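Local atomic coordinates of probable thiamine pyrophosphokinase (Staphylococcus saprophyticus, PDB entry 3L8M), a protein that probably transfers a pyrophosphate group from ATP to thiamine, yielding thiamine diphosphate. Residues A3-G8 with R91-Y96; H24-D29 with P42-G47. One frame throughout, in Å; residues are numbered along the deposited sequence.

Contact 1 (A3-G8 with R91-Y96); sequences ANLLCG and RNIDVY. With NA (sodium ion), chain C.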
loop_
_atom_site.group_PDB
_atom_site.type_symbol
_atom_site.label_atom_id
_atom_site.label_comp_id
_atom_site.label_asym_id
_atom_site.label_seq_id
_atom_site.Cartn_x
_atom_site.Cartn_y
_atom_site.Cartn_z
ATOM N N ALA A 3 14.243 -2.237 -1.174
ATOM C CA ALA A 3 14.565 -0.819 -1.051
ATOM C C ALA A 3 15.440 -0.331 -2.209
ATOM O O ALA A 3 16.373 -1.014 -2.632
ATOM C CB ALA A 3 15.259 -0.545 0.283
ATOM N N ASN A 4 15.111 0.850 -2.727
ATOM C CA ASN A 4 15.861 1.465 -3.819
ATOM C C ASN A 4 16.582 2.673 -3.253
ATOM O O ASN A 4 15.976 3.480 -2.554
ATOM C CB ASN A 4 14.930 1.956 -4.928
ATOM C CG ASN A 4 14.157 0.845 -5.572
ATOM O OD1 ASN A 4 14.737 -0.089 -6.135
ATOM N ND2 ASN A 4 12.831 0.930 -5.497
ATOM N N LEU A 5 17.869 2.794 -3.547
ATOM C CA LEU A 5 18.649 3.934 -3.077
ATOM C C LEU A 5 19.036 4.814 -4.248
ATOM O O LEU A 5 19.418 4.318 -5.309
ATOM C CB LEU A 5 19.931 3.481 -2.360
ATOM C CG LEU A 5 19.808 3.099 -0.878
ATOM C CD1 LEU A 5 18.943 1.853 -0.730
ATOM C CD2 LEU A 5 21.202 2.882 -0.288
ATOM N N LEU A 6 18.917 6.122 -4.067
ATOM C CA LEU A 6 19.326 7.039 -5.108
ATOM C C LEU A 6 20.504 7.858 -4.568
ATOM O O LEU A 6 20.378 8.515 -3.537
ATOM C CB LEU A 6 18.172 7.954 -5.505
ATOM C CG LEU A 6 18.457 8.852 -6.713
ATOM C CD1 LEU A 6 18.891 7.986 -7.892
ATOM C CD2 LEU A 6 17.208 9.668 -7.066
ATOM N N CYS A 7 21.644 7.793 -5.255
ATOM C CA CYS A 7 22.844 8.539 -4.855
ATOM C C CYS A 7 23.096 9.772 -5.711
ATOM O O CYS A 7 23.996 10.544 -5.417
ATOM C CB CYS A 7 24.095 7.675 -4.957
ATOM S SG CYS A 7 24.038 6.133 -4.087
ATOM N N GLY A 8 22.313 9.948 -6.772
ATOM C CA GLY A 8 22.504 11.086 -7.651
ATOM C C GLY A 8 21.777 10.885 -8.968
ATOM O O GLY A 8 20.996 9.942 -9.088
ATOM N N ARG A 91 15.643 -6.693 2.430
ATOM C CA ARG A 91 16.472 -7.804 1.967
ATOM C C ARG A 91 17.016 -7.656 0.550
ATOM O O ARG A 91 18.078 -8.190 0.230
ATOM C CB ARG A 91 15.686 -9.111 2.051
ATOM C CG ARG A 91 16.559 -10.343 1.955
ATOM C CD ARG A 91 16.746 -10.997 3.317
ATOM N NE ARG A 91 15.590 -11.809 3.694
ATOM C CZ ARG A 91 15.173 -12.873 3.011
ATOM N NH1 ARG A 91 15.815 -13.253 1.915
ATOM N NH2 ARG A 91 14.117 -13.565 3.426
ATOM N N ASN A 92 16.270 -6.963 -0.304
ATOM C CA ASN A 92 16.686 -6.741 -1.683
ATOM C C ASN A 92 16.948 -5.257 -1.811
ATOM O O ASN A 92 16.035 -4.456 -1.634
ATOM C CB ASN A 92 15.581 -7.164 -2.657
ATOM C CG ASN A 92 15.300 -8.655 -2.607
ATOM O OD1 ASN A 92 16.184 -9.478 -2.860
ATOM N ND2 ASN A 92 14.065 -9.012 -2.277
ATOM N N ILE A 93 18.195 -4.893 -2.102
ATOM C CA ILE A 93 18.577 -3.494 -2.233
ATOM C C ILE A 93 19.125 -3.165 -3.616
ATOM O O ILE A 93 20.063 -3.804 -4.085
ATOM C CB ILE A 93 19.657 -3.102 -1.190
ATOM C CG1 ILE A 93 19.285 -3.647 0.197
ATOM C CG2 ILE A 93 19.810 -1.589 -1.147
ATOM C CD1 ILE A 93 17.889 -3.336 0.625
ATOM N N ASP A 94 18.531 -2.168 -4.264
ATOM C CA ASP A 94 18.975 -1.721 -5.580
ATOM C C ASP A 94 19.541 -0.319 -5.430
ATOM O O ASP A 94 18.821 0.610 -5.052
ATOM C CB ASP A 94 17.809 -1.683 -6.577
ATOM C CG ASP A 94 17.340 -3.062 -6.977
ATOM O OD1 ASP A 94 17.998 -4.040 -6.563
ATOM O OD2 ASP A 94 16.329 -3.166 -7.708
ATOM N N VAL A 95 20.832 -0.171 -5.714
ATOM C CA VAL A 95 21.473 1.131 -5.615
ATOM C C VAL A 95 21.596 1.739 -7.011
ATOM O O VAL A 95 22.204 1.159 -7.915
ATOM C CB VAL A 95 22.876 1.020 -4.955
ATOM C CG1 VAL A 95 23.523 2.400 -4.864
ATOM C CG2 VAL A 95 22.745 0.402 -3.553
ATOM N N TYR A 96 21.006 2.913 -7.178
ATOM C CA TYR A 96 21.033 3.622 -8.447
ATOM C C TYR A 96 21.833 4.880 -8.204
ATOM O O TYR A 96 21.921 5.341 -7.062
ATOM C CB TYR A 96 19.610 4.026 -8.851
ATOM C CG TYR A 96 18.700 2.875 -9.186
ATOM C CD1 TYR A 96 18.585 2.416 -10.498
ATOM C CD2 TYR A 96 17.941 2.252 -8.198
ATOM C CE1 TYR A 96 17.731 1.369 -10.823
ATOM C CE2 TYR A 96 17.081 1.201 -8.509
ATOM C CZ TYR A 96 16.982 0.767 -9.828
ATOM O OH TYR A 96 16.114 -0.244 -10.159
HETATM NA NA NA C . 18.725 -6.536 -5.397
HETATM O O HOH W 1 14.472 -1.425 -8.426
#
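Asn4, Asp94 and Tyr96 meet at one ordered water, which all three side chains grip. The water donates to Asn4 OD1 and, at 2.6 Å, to Asp94 OD2, and accepts from Tyr96 OH at 2.7 Å. The three side chains leave the same face of the sheet. Asn4 and Asp94 lie side by side and point the same way, with amide and carboxylate planes turned 45° apart; Asn4 OD1 rests 3.5 Å from Asp94 CB. The same oxygen lies in the plane of the Tyr96 ring, at its edge, 3.6 Å from CE2. Both Asn4 and Asp94 set CG anti to their own carbonyl carbon (chi1 -62° and -71°), and these like values send both CG atoms the same way from neighbouring strands. The other end of the Asn4 amide, ND2, bonds to Glu23 OE1, which fixes the flip of the group. Asp94 OD1 turns to a sodium ion that also binds Asn124 O of strand 124-128.

Beneath these groups, strands 2-6 and 92-96 run parallel with regular bonding: Leu5 N donates to Asp94 O at 2.8 Å, and Tyr96 N to Leu5 O. The last bond, Cys7 N to Tyr96 O, is longer at 3.1 Å and arrives tilted from the carbonyl plane, where the first strand has ended. Ala3, Leu5, Ile93 and Val95 line the opposite face; Leu78 and Ile82 of helix 77-87 reach Leu5, and Ile82 also reaches Val95. There Leu5 CD1 packs on Ile93 CG2 at 3.6 Å and Cys7 SG lies against Val95 CG1. One face is thus apolar; the other mixes packing of Leu6 on Tyr96 with a carboxylate held through both oxygens, by the shared water and by the sodium, which limits its rotation beside strand 124-128.

Contact 2 (H24-D29 with P42-G47); sequences HWIGID and PQFAVG
Ile26 covers part of one face of the Phe44 ring in a CH-pi contact: its CD1 stands 3.7 Å from the ring centroid, displaced toward the rim on the CE2 side. Ile26 CG2, the other branch, comes close to Phe44 CE1, so the isoleucine spans the width of the ring. Phe44 reaches this place with CG between its backbone N and carbonyl carbon (chi1 69°). The ring also takes part in a cation-pi contact with Arg88. The edge of the His24 ring faces Gln43, whose NE2 lies near the ring plane 3.3 Å from His24 ND1. The amide stands almost perpendicular to the ring, at 88°, and the approach is too poorly angled for a hydrogen bond. Gln43 NE2 instead donates to a water 3.2 Å away, which also accepts from Trp25 N.

The segments are the two strands of a beta-alpha-beta crossover, strand 24-28, helix 30-37 and strand 44-46, at the end of the parallel part of the sheet. Trp25 O receives Gln43 N at 2.8 Å. Gly27 bonds to the neighbouring strand through both its N and its O, the N donating to Phe44 O and the O accepting from Val46 N at 2.9 Å. Ala45 CB sits tight against Gly27 O, 3.2 Å away, on the face where helix 30-37 covers Pro42 and Ala45. Beyond the strand end, Asp29 N gives a nearly straight bond to Val46 O (173°). Asp29 OD1 lies 3.4 Å from Gly47 CA, and Gly47 itself has a positive phi that suits glycine. The same Asp29 oxygen comes near Asp77 OD2 on helix 77-87, an approach of like charges.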
loop_
_atom_site.group_PDB
_atom_site.type_symbol
_atom_site.label_atom_id
_atom_site.label_comp_id
_atom_site.label_asym_id
_atom_site.label_seq_id
_atom_site.Cartn_x
_atom_site.Cartn_y
_atom_site.Cartn_z
ATOM N N HIS A 24 9.784 1.511 -2.063
ATOM C CA HIS A 24 10.476 2.191 -0.968
ATOM C C HIS A 24 11.772 2.824 -1.488
ATOM O O HIS A 24 12.638 2.119 -2.025
ATOM C CB HIS A 24 10.811 1.194 0.144
ATOM C CG HIS A 24 9.626 0.446 0.675
ATOM N ND1 HIS A 24 8.662 1.038 1.467
ATOM C CD2 HIS A 24 9.249 -0.847 0.525
ATOM C CE1 HIS A 24 7.743 0.140 1.781
ATOM N NE2 HIS A 24 8.075 -1.012 1.223
ATOM N N TRP A 25 11.902 4.144 -1.340
ATOM C CA TRP A 25 13.104 4.841 -1.785
ATOM C C TRP A 25 13.878 5.500 -0.650
ATOM O O TRP A 25 13.297 6.158 0.213
ATOM C CB TRP A 25 12.778 5.905 -2.839
ATOM C CG TRP A 25 12.556 5.374 -4.237
ATOM C CD1 TRP A 25 11.356 5.010 -4.809
ATOM C CD2 TRP A 25 13.558 5.172 -5.247
ATOM N NE1 TRP A 25 11.557 4.600 -6.113
ATOM C CE2 TRP A 25 12.896 4.691 -6.406
ATOM C CE3 TRP A 25 14.950 5.351 -5.289
ATOM C CZ2 TRP A 25 13.582 4.387 -7.592
ATOM C CZ3 TRP A 25 15.640 5.040 -6.484
ATOM C CH2 TRP A 25 14.947 4.566 -7.609
ATOM N N ILE A 26 15.198 5.324 -0.686
ATOM C CA ILE A 26 16.128 5.873 0.300
ATOM C C ILE A 26 17.016 6.914 -0.400
ATOM O O ILE A 26 17.546 6.653 -1.483
ATOM C CB ILE A 26 17.084 4.773 0.851
ATOM C CG1 ILE A 26 16.304 3.531 1.298
ATOM C CG2 ILE A 26 17.941 5.351 1.973
ATOM C CD1 ILE A 26 15.314 3.769 2.409
ATOM N N GLY A 27 17.191 8.083 0.200
ATOM C CA GLY A 27 18.041 9.080 -0.437
ATOM C C GLY A 27 19.454 9.170 0.149
ATOM O O GLY A 27 19.621 9.257 1.369
ATOM N N ILE A 28 20.469 9.132 -0.716
ATOM C CA ILE A 28 21.863 9.241 -0.289
ATOM C C ILE A 28 22.421 10.536 -0.884
ATOM O O ILE A 28 22.503 10.687 -2.110
ATOM C CB ILE A 28 22.741 8.053 -0.794
ATOM C CG1 ILE A 28 22.143 6.709 -0.374
ATOM C CG2 ILE A 28 24.154 8.169 -0.201
ATOM C CD1 ILE A 28 22.070 6.500 1.144
ATOM N N ASP A 29 22.798 11.468 -0.014
ATOM C CA ASP A 29 23.341 12.756 -0.440
ATOM C C ASP A 29 22.402 13.458 -1.416
ATOM O O ASP A 29 21.256 13.737 -1.071
ATOM C CB ASP A 29 24.719 12.560 -1.071
ATOM C CG ASP A 29 25.658 11.792 -0.168
ATOM O OD1 ASP A 29 25.765 12.176 1.014
ATOM O OD2 ASP A 29 26.283 10.810 -0.630
ATOM N N PRO A 42 11.185 9.962 0.658
ATOM C CA PRO A 42 12.148 8.927 1.037
ATOM C C PRO A 42 11.812 8.343 2.416
ATOM O O PRO A 42 11.420 9.075 3.312
ATOM C CB PRO A 42 13.477 9.687 1.067
ATOM C CG PRO A 42 13.234 10.875 0.174
ATOM C CD PRO A 42 11.843 11.273 0.529
ATOM N N GLN A 43 11.945 7.026 2.562
ATOM C CA GLN A 43 11.714 6.358 3.838
ATOM C C GLN A 43 12.682 7.011 4.847
ATOM O O GLN A 43 12.377 7.149 6.030
ATOM C CB GLN A 43 12.051 4.865 3.718
ATOM C CG GLN A 43 11.222 4.089 2.700
ATOM C CD GLN A 43 9.757 4.025 3.088
ATOM O OE1 GLN A 43 9.423 3.752 4.245
ATOM N NE2 GLN A 43 8.872 4.271 2.126
ATOM N N PHE A 44 13.862 7.389 4.354
ATOM C CA PHE A 44 14.892 8.045 5.154
ATOM C C PHE A 44 16.068 8.426 4.262
ATOM O O PHE A 44 16.219 7.899 3.166
ATOM C CB PHE A 44 15.352 7.147 6.312
ATOM C CG PHE A 44 16.134 5.934 5.896
ATOM C CD1 PHE A 44 17.484 6.035 5.560
ATOM C CD2 PHE A 44 15.535 4.678 5.892
ATOM C CE1 PHE A 44 18.222 4.913 5.238
ATOM C CE2 PHE A 44 16.269 3.539 5.564
ATOM C CZ PHE A 44 17.621 3.659 5.236
ATOM N N ALA A 45 16.898 9.347 4.725
ATOM C CA ALA A 45 18.029 9.786 3.929
ATOM C C ALA A 45 19.286 10.004 4.759
ATOM O O ALA A 45 19.214 10.343 5.940
ATOM C CB ALA A 45 17.666 11.072 3.202
ATOM N N VAL A 46 20.437 9.809 4.122
ATOM C CA VAL A 46 21.731 10.003 4.757
ATOM C C VAL A 46 22.457 11.028 3.895
ATOM O O VAL A 46 22.332 11.006 2.670
ATOM C CB VAL A 46 22.567 8.705 4.758
ATOM C CG1 VAL A 46 23.878 8.938 5.485
ATOM C CG2 VAL A 46 21.791 7.571 5.406
ATOM N N GLY A 47 23.203 11.929 4.521
ATOM C CA GLY A 47 23.925 12.917 3.745
ATOM C C GLY A 47 23.657 14.328 4.198
ATOM O O GLY A 47 22.623 14.606 4.804
HETATM O O HOH W 2 9.736 5.966 -0.404
#

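Overall arrangement
Both contacts join neighbouring parallel strands of one mixed sheet, and strands 2-6 and 24-28, side by side, connect them: Asn4 pairs with His24 and Ile26, and Leu5 packs on Ile26. The centre of contact 1, between inner strands far apart in sequence, is about 6 Å from the centre of the chain; that of contact 2, which closes a short local crossover and includes strand 44-46, outermost in this sheet within the chain, is about 14 Å from it. Both are largely buried. Contact 1 is regularly bonded and carries a polar cluster with water and sodium, whereas contact 2 is less regular, adds an aliphatic-aromatic contact to its backbone bonds and has a partly exposed polar rim.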